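PDB 6P74: OLD nuclease from Thermus scotoductus, which degrades linear and supercoiled double-stranded DNA from 5' to 3' in a metal-dependent reaction and also has DNA-stimulated ATPase activity. Local coordinates for residues F76-Q82 against D128-A133; N86-L92 against D104-E110. One frame throughout, in Å; residues are numbered along the deposited sequence.

Interaction 1. Residues F76-Q82 against D128-A133; sequences FDPPYTQ and DMRNHA
F76 ends one strand of the antiparallel sheet in the ATPase domain. Its side chain (chi1 p, 55°) points toward the C-terminal end of helix 127-132, where its ring face receives the edge of the H132 imidazole in an offset edge-to-face pair (centroids 5.3 Å apart, planes at 70°; F76 CE1 to H132 CD2 3.7 Å), and F76 CD2 lies 4.1 Å from A133 CB. The chain turns a corner at D77 and P78, with a cis peptide bond before P78, and P78 O lies 3.6 Å from H132 NE2, near the imidazole plane. From P79 to Q82 it is extended, nearly antiparallel to helix segment 128-132 (167°, closest axis approach 9.4 Å); CA atoms are 6.9 Å apart for Y80 and M129, 7.6 Å for F76 and A133. The helix lies along strand 79-82, and F76, Y80 and H132 form an aromatic cluster between the strand and the helix's C-terminal end. Y80 (chi1 t) projects toward the helix: M129 CA sits over its ring face, 3.9 Å from the centroid (CH-pi), and Y80 OH reaches 3.3 Å from D128 CB. Its ring is oblique to that of H132 (chi1 t; centroids 4.8 Å apart, planes at 55°; Y80 CD1 to H132 CG 3.2 Å), and Y80 CB lies over the imidazole face. Beyond T81, whose CA-to-CB bond points away, Q82 CB meets M129 CE at 3.7 Å.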
ATOM      1  N   PHE A  76      20.650  12.092  11.703  1.00 76.21           N
ATOM      2  CA  PHE A  76      21.756  11.546  10.938  1.00 74.28           C
ATOM      3  C   PHE A  76      23.066  12.204  11.347  1.00 73.57           C
ATOM      4  O   PHE A  76      23.102  13.180  12.097  1.00 72.95           O
ATOM      5  CB  PHE A  76      21.507  11.703   9.442  1.00 70.57           C
ATOM      6  CG  PHE A  76      21.224  13.113   9.036  1.00 76.66           C
ATOM      7  CD1 PHE A  76      22.248  14.038   8.942  1.00 76.38           C
ATOM      8  CD2 PHE A  76      19.934  13.519   8.756  1.00 74.50           C
ATOM      9  CE1 PHE A  76      21.991  15.336   8.577  1.00 73.88           C
ATOM     10  CE2 PHE A  76      19.672  14.806   8.390  1.00 67.60           C
ATOM     11  CZ  PHE A  76      20.705  15.718   8.297  1.00 74.81           C
ATOM     12  N   ASP A  77      24.155  11.646  10.821  1.00 78.47           N
ATOM     13  CA  ASP A  77      25.515  12.011  11.161  1.00 77.09           C
ATOM     14  C   ASP A  77      26.389  11.605   9.993  1.00 83.46           C
ATOM     15  O   ASP A  77      26.212  10.498   9.472  1.00 86.67           O
ATOM     16  CB  ASP A  77      25.982  11.314  12.435  1.00 83.30           C
ATOM     17  CG  ASP A  77      27.360  11.743  12.840  1.00 95.31           C
ATOM     18  OD1 ASP A  77      27.524  12.939  13.157  1.00100.12           O
ATOM     19  OD2 ASP A  77      28.276  10.898  12.820  1.00101.89           O
ATOM     20  N   PRO A  78      27.323  12.451   9.546  1.00 86.53           N
ATOM     21  CA  PRO A  78      27.652  13.770  10.101  1.00 85.69           C
ATOM     22  C   PRO A  78      26.630  14.842   9.767  1.00 82.04           C
ATOM     23  O   PRO A  78      25.799  14.633   8.883  1.00 77.94           O
ATOM     24  CB  PRO A  78      28.976  14.097   9.426  1.00 83.88           C
ATOM     25  CG  PRO A  78      28.828  13.453   8.078  1.00 82.98           C
ATOM     26  CD  PRO A  78      28.122  12.152   8.343  1.00 79.68           C
ATOM     27  N   PRO A  79      26.726  15.998  10.428  1.00 83.57           N
ATOM     28  CA  PRO A  79      25.772  17.079  10.157  1.00 83.23           C
ATOM     29  C   PRO A  79      25.904  17.603   8.739  1.00 80.59           C
ATOM     30  O   PRO A  79      26.959  17.506   8.099  1.00 79.43           O
ATOM     31  CB  PRO A  79      26.151  18.154  11.183  1.00 84.78           C
ATOM     32  CG  PRO A  79      26.978  17.419  12.223  1.00 80.68           C
ATOM     33  CD  PRO A  79      27.712  16.382  11.450  1.00 76.70           C
ATOM     34  N   TYR A  80      24.804  18.138   8.232  1.00 74.93           N
ATOM     35  CA  TYR A  80      24.831  18.829   6.955  1.00 78.52           C
ATOM     36  C   TYR A  80      25.091  20.314   7.210  1.00 79.65           C
ATOM     37  O   TYR A  80      24.365  20.956   7.984  1.00 73.88           O
ATOM     38  CB  TYR A  80      23.524  18.618   6.195  1.00 76.98           C
ATOM     39  CG  TYR A  80      23.573  19.175   4.780  1.00 82.18           C
ATOM     40  CD1 TYR A  80      24.105  18.421   3.745  1.00 82.32           C
ATOM     41  CD2 TYR A  80      23.102  20.451   4.487  1.00 80.58           C
ATOM     42  CE1 TYR A  80      24.155  18.903   2.457  1.00 86.05           C
ATOM     43  CE2 TYR A  80      23.151  20.948   3.188  1.00 88.61           C
ATOM     44  CZ  TYR A  80      23.686  20.170   2.178  1.00 89.28           C
ATOM     45  OH  TYR A  80      23.746  20.630   0.879  1.00 95.49           O
ATOM     46  N   THR A  81      26.131  20.854   6.578  1.00 77.43           N
ATOM     47  CA  THR A  81      26.448  22.271   6.720  1.00 79.16           C
ATOM     48  C   THR A  81      25.732  23.068   5.635  1.00 84.26           C
ATOM     49  O   THR A  81      25.982  22.861   4.442  1.00 85.50           O
ATOM     50  CB  THR A  81      27.957  22.523   6.640  1.00 84.80           C
ATOM     51  OG1 THR A  81      28.619  21.856   7.716  1.00 89.19           O
ATOM     52  CG2 THR A  81      28.271  24.041   6.730  1.00 89.30           C
ATOM     53  N   GLN A  82      24.865  23.996   6.044  1.00 89.63           N
ATOM     54  CA  GLN A  82      24.281  24.979   5.133  1.00 94.34           C
ATOM     55  C   GLN A  82      24.658  26.377   5.608  1.00 93.76           C
ATOM     56  O   GLN A  82      24.110  26.871   6.598  1.00 91.63           O
ATOM     57  CB  GLN A  82      22.765  24.832   5.041  1.00 86.30           C
ATOM     58  CG  GLN A  82      22.184  25.715   3.937  1.00 96.09           C
ATOM     59  CD  GLN A  82      21.290  24.939   3.011  1.00106.88           C
ATOM     60  OE1 GLN A  82      21.698  23.930   2.417  1.00109.21           O
ATOM     61  NE2 GLN A  82      20.047  25.378   2.902  1.00112.80           N
ATOM     62  N   ASP A 128      19.407  20.115  -1.945  1.00 97.32           N
ATOM     63  CA  ASP A 128      20.717  19.566  -1.607  1.00103.29           C
ATOM     64  C   ASP A 128      20.717  18.999  -0.198  1.00 97.07           C
ATOM     65  O   ASP A 128      21.333  17.961   0.064  1.00 95.03           O
ATOM     66  CB  ASP A 128      21.792  20.646  -1.740  1.00115.76           C
ATOM     67  CG  ASP A 128      21.747  21.356  -3.083  1.00123.96           C
ATOM     68  OD1 ASP A 128      22.240  20.787  -4.087  1.00122.83           O
ATOM     69  OD2 ASP A 128      21.197  22.480  -3.132  1.00129.27           O
ATOM     70  N   MET A 129      20.024  19.674   0.719  1.00 89.95           N
ATOM     71  CA  MET A 129      20.008  19.253   2.106  1.00 84.25           C
ATOM     72  C   MET A 129      19.301  17.915   2.259  1.00 83.22           C
ATOM     73  O   MET A 129      19.808  17.013   2.926  1.00 77.15           O
ATOM     74  CB  MET A 129      19.339  20.318   2.968  1.00 83.08           C
ATOM     75  CG  MET A 129      19.347  19.982   4.473  1.00 86.37           C
ATOM     76  SD  MET A 129      18.649  21.321   5.472  1.00100.42           S
ATOM     77  CE  MET A 129      20.021  22.438   5.488  1.00101.50           C
ATOM     78  N   ARG A 130      18.134  17.759   1.635  1.00 87.83           N
ATOM     79  CA  ARG A 130      17.425  16.495   1.763  1.00 91.87           C
ATOM     80  C   ARG A 130      18.136  15.375   1.007  1.00 86.25           C
ATOM     81  O   ARG A 130      18.224  14.252   1.513  1.00 77.76           O
ATOM     82  CB  ARG A 130      15.983  16.632   1.285  1.00 94.41           C
ATOM     83  CG  ARG A 130      15.075  15.519   1.824  1.00 85.02           C
ATOM     84  CD  ARG A 130      13.719  15.571   1.162  1.00 91.67           C
ATOM     85  NE  ARG A 130      13.412  14.298   0.523  1.00107.36           N
ATOM     86  CZ  ARG A 130      13.707  14.011  -0.736  1.00107.98           C
ATOM     87  NH1 ARG A 130      14.309  14.913  -1.498  1.00120.46           N
ATOM     88  NH2 ARG A 130      13.399  12.829  -1.233  1.00102.96           N
ATOM     89  N   ASN A 131      18.650  15.655  -0.201  1.00 78.89           N
ATOM     90  CA  ASN A 131      19.361  14.616  -0.939  1.00 79.11           C
ATOM     91  C   ASN A 131      20.610  14.156  -0.205  1.00 89.52           C
ATOM     92  O   ASN A 131      21.071  13.028  -0.422  1.00 93.82           O
ATOM     93  CB  ASN A 131      19.734  15.098  -2.330  1.00 81.61           C
ATOM     94  CG  ASN A 131      18.518  15.370  -3.203  1.00 92.96           C
ATOM     95  OD1 ASN A 131      17.390  15.006  -2.858  1.00 92.76           O
ATOM     96  ND2 ASN A 131      18.744  16.027  -4.345  1.00100.16           N
ATOM     97  N   HIS A 132      21.164  15.007   0.656  1.00 86.09           N
ATOM     98  CA  HIS A 132      22.241  14.599   1.548  1.00 84.53           C
ATOM     99  C   HIS A 132      21.974  13.221   2.138  1.00 85.07           C
ATOM    100  O   HIS A 132      22.848  12.348   2.127  1.00 87.95           O
ATOM    101  CB  HIS A 132      22.390  15.638   2.664  1.00 69.43           C
ATOM    102  CG  HIS A 132      23.361  15.261   3.737  1.00 80.39           C
ATOM    103  ND1 HIS A 132      24.695  15.024   3.485  1.00 87.42           N
ATOM    104  CD2 HIS A 132      23.196  15.105   5.074  1.00 82.83           C
ATOM    105  CE1 HIS A 132      25.308  14.725   4.620  1.00 89.36           C
ATOM    106  NE2 HIS A 132      24.424  14.780   5.603  1.00 83.51           N
ATOM    107  N   ALA A 133      20.762  13.014   2.655  1.00 82.37           N
ATOM    108  CA  ALA A 133      20.441  11.854   3.475  1.00 79.08           C
ATOM    109  C   ALA A 133      19.504  10.861   2.791  1.00 76.03           C
ATOM    110  O   ALA A 133      18.967   9.976   3.468  1.00 78.00           O
ATOM    111  CB  ALA A 133      19.830  12.309   4.803  1.00 74.73           C
TER

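Interaction 2. Residues N86-L92 against D104-E110; sequences NITAFRL and DLEPLDE. With SO4 (sulfate ion), chain K.
Apolar side chains on one face of the hairpin 85-97/100-109 of the antiparallel sheet form the centre of this contact. L92 pairs with L105 and F90 with P107, both non-hydrogen-bonded pairs with CA atoms 4.6 and 4.8 Å apart. L105 (chi1 t, chi2 p) brings CD1 to 4.1 Å from F90 CB and 4.2 Å from L92 CB. Helices 34-45 and 127-132 pack on this face. Separately, I87 CG2 touches P107 CB at 3.9 Å. The strands cross at 156° with axes 4.6 Å apart. R91 and E106 form a hydrogen-bonded pair, R91 N to E106 O at 2.9 Å and E106 N to R91 O at 2.8 Å. Toward the N-terminal end of segment 86-92 the pairing is broken by a classic beta bulge, in which T88 (phi/psi -124/8) and A89 both face L108: T88 N donates to L108 O (2.9 Å) and L108 N to A89 O (3.0 Å). On the opposite face A89 CB meets L108 CB at 4.2 Å, and L108 CD2 lies over the R91 guanidinium, 3.7 Å from R91 NH2. R91 (chi1 t) forms a salt bridge from NH1 to E106 OE2 at 2.9 Å. At the ends, a water joins N86 O (2.5 Å) to E110 N (2.7 Å), and L105 N donates to O1 of a sulfate (2.9 Å), probably from the crystallisation liquor and also bound by W49 NE1. One face is thus wholly apolar under the helices; the other is mixed, its R91-E106 salt bridge beside A89 and L108.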
ATOM      1  N   ASN A  86      24.357  23.911  10.946  1.00 91.05           N
ATOM      2  CA  ASN A  86      24.674  22.486  10.901  1.00 89.51           C
ATOM      3  C   ASN A  86      23.415  21.713  11.267  1.00 89.15           C
ATOM      4  O   ASN A  86      23.013  21.684  12.436  1.00 86.89           O
ATOM      5  CB  ASN A  86      25.826  22.139  11.844  1.00 89.25           C
ATOM      6  CG  ASN A  86      27.125  22.801  11.439  1.00 95.54           C
ATOM      7  OD1 ASN A  86      27.738  22.423  10.445  1.00 97.73           O
ATOM      8  ND2 ASN A  86      27.552  23.797  12.207  1.00 97.47           N
ATOM      9  N   ILE A  87      22.801  21.094  10.276  1.00 85.79           N
ATOM     10  CA  ILE A  87      21.570  20.342  10.466  1.00 80.32           C
ATOM     11  C   ILE A  87      21.902  18.884  10.717  1.00 78.37           C
ATOM     12  O   ILE A  87      22.725  18.291  10.008  1.00 78.73           O
ATOM     13  CB  ILE A  87      20.658  20.484   9.238  1.00 83.23           C
ATOM     14  CG1 ILE A  87      20.344  21.961   8.985  1.00 79.97           C
ATOM     15  CG2 ILE A  87      19.414  19.606   9.410  1.00 83.92           C
ATOM     16  CD1 ILE A  87      19.992  22.733  10.246  1.00 74.15           C
ATOM     17  N   THR A  88      21.243  18.291  11.711  1.00 79.18           N
ATOM     18  CA  THR A  88      21.479  16.899  12.082  1.00 82.34           C
ATOM     19  C   THR A  88      20.209  16.051  12.049  1.00 80.76           C
ATOM     20  O   THR A  88      20.243  14.891  12.481  1.00 78.23           O
ATOM     21  CB  THR A  88      22.129  16.820  13.473  1.00 81.69           C
ATOM     22  OG1 THR A  88      21.151  17.090  14.484  1.00 77.84           O
ATOM     23  CG2 THR A  88      23.259  17.845  13.595  1.00 86.54           C
ATOM     24  N   ALA A  89      19.096  16.585  11.550  1.00 77.25           N
ATOM     25  CA  ALA A  89      17.858  15.816  11.528  1.00 77.92           C
ATOM     26  C   ALA A  89      16.809  16.575  10.736  1.00 75.06           C
ATOM     27  O   ALA A  89      16.886  17.793  10.582  1.00 75.69           O
ATOM     28  CB  ALA A  89      17.340  15.527  12.942  1.00 72.46           C
ATOM     29  N   PHE A  90      15.831  15.829  10.234  1.00 69.05           N
ATOM     30  CA  PHE A  90      14.655  16.364   9.573  1.00 73.56           C
ATOM     31  C   PHE A  90      13.423  15.918  10.342  1.00 75.94           C
ATOM     32  O   PHE A  90      13.384  14.792  10.848  1.00 81.84           O
ATOM     33  CB  PHE A  90      14.560  15.871   8.138  1.00 79.01           C
ATOM     34  CG  PHE A  90      15.760  16.168   7.312  1.00 76.40           C
ATOM     35  CD1 PHE A  90      16.474  17.349   7.497  1.00 84.36           C
ATOM     36  CD2 PHE A  90      16.154  15.297   6.314  1.00 75.89           C
ATOM     37  CE1 PHE A  90      17.577  17.643   6.714  1.00 79.56           C
ATOM     38  CE2 PHE A  90      17.259  15.582   5.516  1.00 83.65           C
ATOM     39  CZ  PHE A  90      17.974  16.746   5.719  1.00 83.00           C
ATOM     40  N   ARG A  91      12.419  16.795  10.437  1.00 77.08           N
ATOM     41  CA  ARG A  91      11.158  16.467  11.099  1.00 76.20           C
ATOM     42  C   ARG A  91      10.010  16.711  10.134  1.00 75.58           C
ATOM     43  O   ARG A  91       9.776  17.852   9.723  1.00 76.97           O
ATOM     44  CB  ARG A  91      10.933  17.272  12.380  1.00 76.65           C
ATOM     45  CG  ARG A  91       9.668  16.823  13.086  1.00 85.08           C
ATOM     46  CD  ARG A  91       9.092  17.860  14.009  1.00 96.11           C
ATOM     47  NE  ARG A  91       9.940  18.090  15.169  1.00105.33           N
ATOM     48  CZ  ARG A  91      10.368  19.290  15.550  1.00106.54           C
ATOM     49  NH1 ARG A  91      10.011  20.372  14.863  1.00103.84           N
ATOM     50  NH2 ARG A  91      11.138  19.412  16.625  1.00106.22           N
ATOM     51  N   LEU A  92       9.293  15.639   9.784  1.00 69.02           N
ATOM     52  CA  LEU A  92       8.170  15.710   8.862  1.00 76.34           C
ATOM     53  C   LEU A  92       6.888  15.681   9.680  1.00 84.25           C
ATOM     54  O   LEU A  92       6.659  14.740  10.450  1.00 80.51           O
ATOM     55  CB  LEU A  92       8.199  14.562   7.851  1.00 77.06           C
ATOM     56  CG  LEU A  92       7.080  14.546   6.797  1.00 79.59           C
ATOM     57  CD1 LEU A  92       7.154  15.766   5.923  1.00 79.02           C
ATOM     58  CD2 LEU A  92       7.148  13.285   5.935  1.00 81.70           C
ATOM     59  N   ASP A 104       4.983  19.873   6.908  1.00 94.70           N
ATOM     60  CA  ASP A 104       6.212  20.643   6.996  1.00 95.34           C
ATOM     61  C   ASP A 104       7.387  19.679   7.081  1.00 90.83           C
ATOM     62  O   ASP A 104       7.298  18.633   7.732  1.00 94.86           O
ATOM     63  CB  ASP A 104       6.200  21.569   8.218  1.00 98.94           C
ATOM     64  CG  ASP A 104       4.931  22.390   8.316  1.00113.33           C
ATOM     65  OD1 ASP A 104       4.641  23.164   7.375  1.00116.56           O
ATOM     66  OD2 ASP A 104       4.219  22.260   9.340  1.00120.60           O
ATOM     67  N   LEU A 105       8.478  20.024   6.412  1.00 90.29           N
ATOM     68  CA  LEU A 105       9.739  19.300   6.529  1.00 90.57           C
ATOM     69  C   LEU A 105      10.710  20.246   7.221  1.00 89.74           C
ATOM     70  O   LEU A 105      11.197  21.195   6.610  1.00 94.44           O
ATOM     71  CB  LEU A 105      10.250  18.859   5.161  1.00 86.42           C
ATOM     72  CG  LEU A 105      11.492  17.963   5.151  1.00 81.35           C
ATOM     73  CD1 LEU A 105      11.254  16.680   5.930  1.00 73.58           C
ATOM     74  CD2 LEU A 105      11.925  17.668   3.716  1.00 82.02           C
ATOM     75  N   GLU A 106      10.972  20.014   8.493  1.00 87.15           N
ATOM     76  CA  GLU A 106      11.774  21.053   9.103  1.00 91.02           C
ATOM     77  C   GLU A 106      13.184  20.562   9.391  1.00 89.80           C
ATOM     78  O   GLU A 106      13.371  19.414   9.825  1.00 81.95           O
ATOM     79  CB  GLU A 106      11.163  21.550  10.413  1.00 93.89           C
ATOM     80  CG  GLU A 106       9.751  22.047  10.319  1.00 96.96           C
ATOM     81  CD  GLU A 106       9.148  22.234  11.695  1.00103.55           C
ATOM     82  OE1 GLU A 106       9.063  23.399  12.149  1.00103.69           O
ATOM     83  OE2 GLU A 106       8.794  21.208  12.332  1.00106.95           O
ATOM     84  N   PRO A 107      14.182  21.424   9.197  1.00 80.87           N
ATOM     85  CA  PRO A 107      15.534  21.093   9.637  1.00 79.88           C
ATOM     86  C   PRO A 107      15.700  21.358  11.127  1.00 78.17           C
ATOM     87  O   PRO A 107      15.110  22.280  11.699  1.00 80.79           O
ATOM     88  CB  PRO A 107      16.407  22.037   8.803  1.00 81.36           C
ATOM     89  CG  PRO A 107      15.565  23.274   8.697  1.00 72.90           C
ATOM     90  CD  PRO A 107      14.116  22.772   8.599  1.00 74.82           C
ATOM     91  N   LEU A 108      16.525  20.532  11.747  1.00 68.68           N
ATOM     92  CA  LEU A 108      16.800  20.599  13.171  1.00 80.13           C
ATOM     93  C   LEU A 108      18.302  20.611  13.377  1.00 76.64           C
ATOM     94  O   LEU A 108      19.037  19.914  12.673  1.00 70.61           O
ATOM     95  CB  LEU A 108      16.193  19.396  13.929  1.00 79.68           C
ATOM     96  CG  LEU A 108      14.681  19.265  14.061  1.00 84.30           C
ATOM     97  CD1 LEU A 108      14.357  18.014  14.860  1.00 84.43           C
ATOM     98  CD2 LEU A 108      14.095  20.491  14.734  1.00 86.16           C
ATOM     99  N   ASP A 109      18.751  21.379  14.362  1.00 79.87           N
ATOM    100  CA  ASP A 109      20.160  21.408  14.708  1.00 85.95           C
ATOM    101  C   ASP A 109      20.447  20.400  15.821  1.00 86.54           C
ATOM    102  O   ASP A 109      19.553  19.725  16.348  1.00 76.06           O
ATOM    103  CB  ASP A 109      20.599  22.836  15.088  1.00 91.41           C
ATOM    104  CG  ASP A 109      19.914  23.372  16.362  1.00101.71           C
ATOM    105  OD1 ASP A 109      19.344  22.575  17.139  1.00102.74           O
ATOM    106  OD2 ASP A 109      19.958  24.608  16.593  1.00106.80           O
ATOM    107  N   GLU A 110      21.732  20.303  16.171  1.00 93.79           N
ATOM    108  CA  GLU A 110      22.196  19.445  17.254  1.00 95.44           C
ATOM    109  C   GLU A 110      21.226  19.401  18.429  1.00 96.37           C
ATOM    110  O   GLU A 110      20.912  18.328  18.952  1.00101.22           O
ATOM    111  CB  GLU A 110      23.567  19.936  17.709  1.00106.32           C
ATOM    112  CG  GLU A 110      24.208  19.076  18.757  1.00118.18           C
ATOM    113  CD  GLU A 110      25.562  19.599  19.162  1.00126.64           C
ATOM    114  OE1 GLU A 110      25.661  20.229  20.238  1.00131.47           O
ATOM    115  OE2 GLU A 110      26.525  19.392  18.393  1.00127.84           O
TER
HETATM  116  S   SO4 K 610       7.391  21.123   2.414  1.00193.03           S
HETATM  117  O1  SO4 K 610       7.567  21.108   3.865  1.00193.44           O
HETATM  118  O2  SO4 K 610       8.686  21.124   1.741  1.00190.73           O
HETATM  119  O3  SO4 K 610       6.635  19.947   1.982  1.00192.38           O
HETATM  120  O4  SO4 K 610       6.657  22.331   2.049  1.00193.94           O
HETATM  121  O   HOH W   1      23.780  21.411  14.799  1.00 82.90           O

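The two contacts adjoin, their centres about 9 Å apart, and both build on the same antiparallel sheet. Interaction 2 is a strand pairing within that sheet, held by backbone hydrogen bonds and a salt bridge; interaction 1 sets a helix against its bent edge through aromatic and apolar side chains. They meet directly: Y80 N lies 2.7 Å from I87 O, a probable hydrogen bond between strands 79-82 and 85-97, and M129 reaches I87, F90 and P107. Helix 127-132 therefore touches the apolar face of the hairpin as well as the edge strand. Interaction 2 is the more buried; interaction 1 lies closer to the surface, with only F76 and M129 buried among its touching residues.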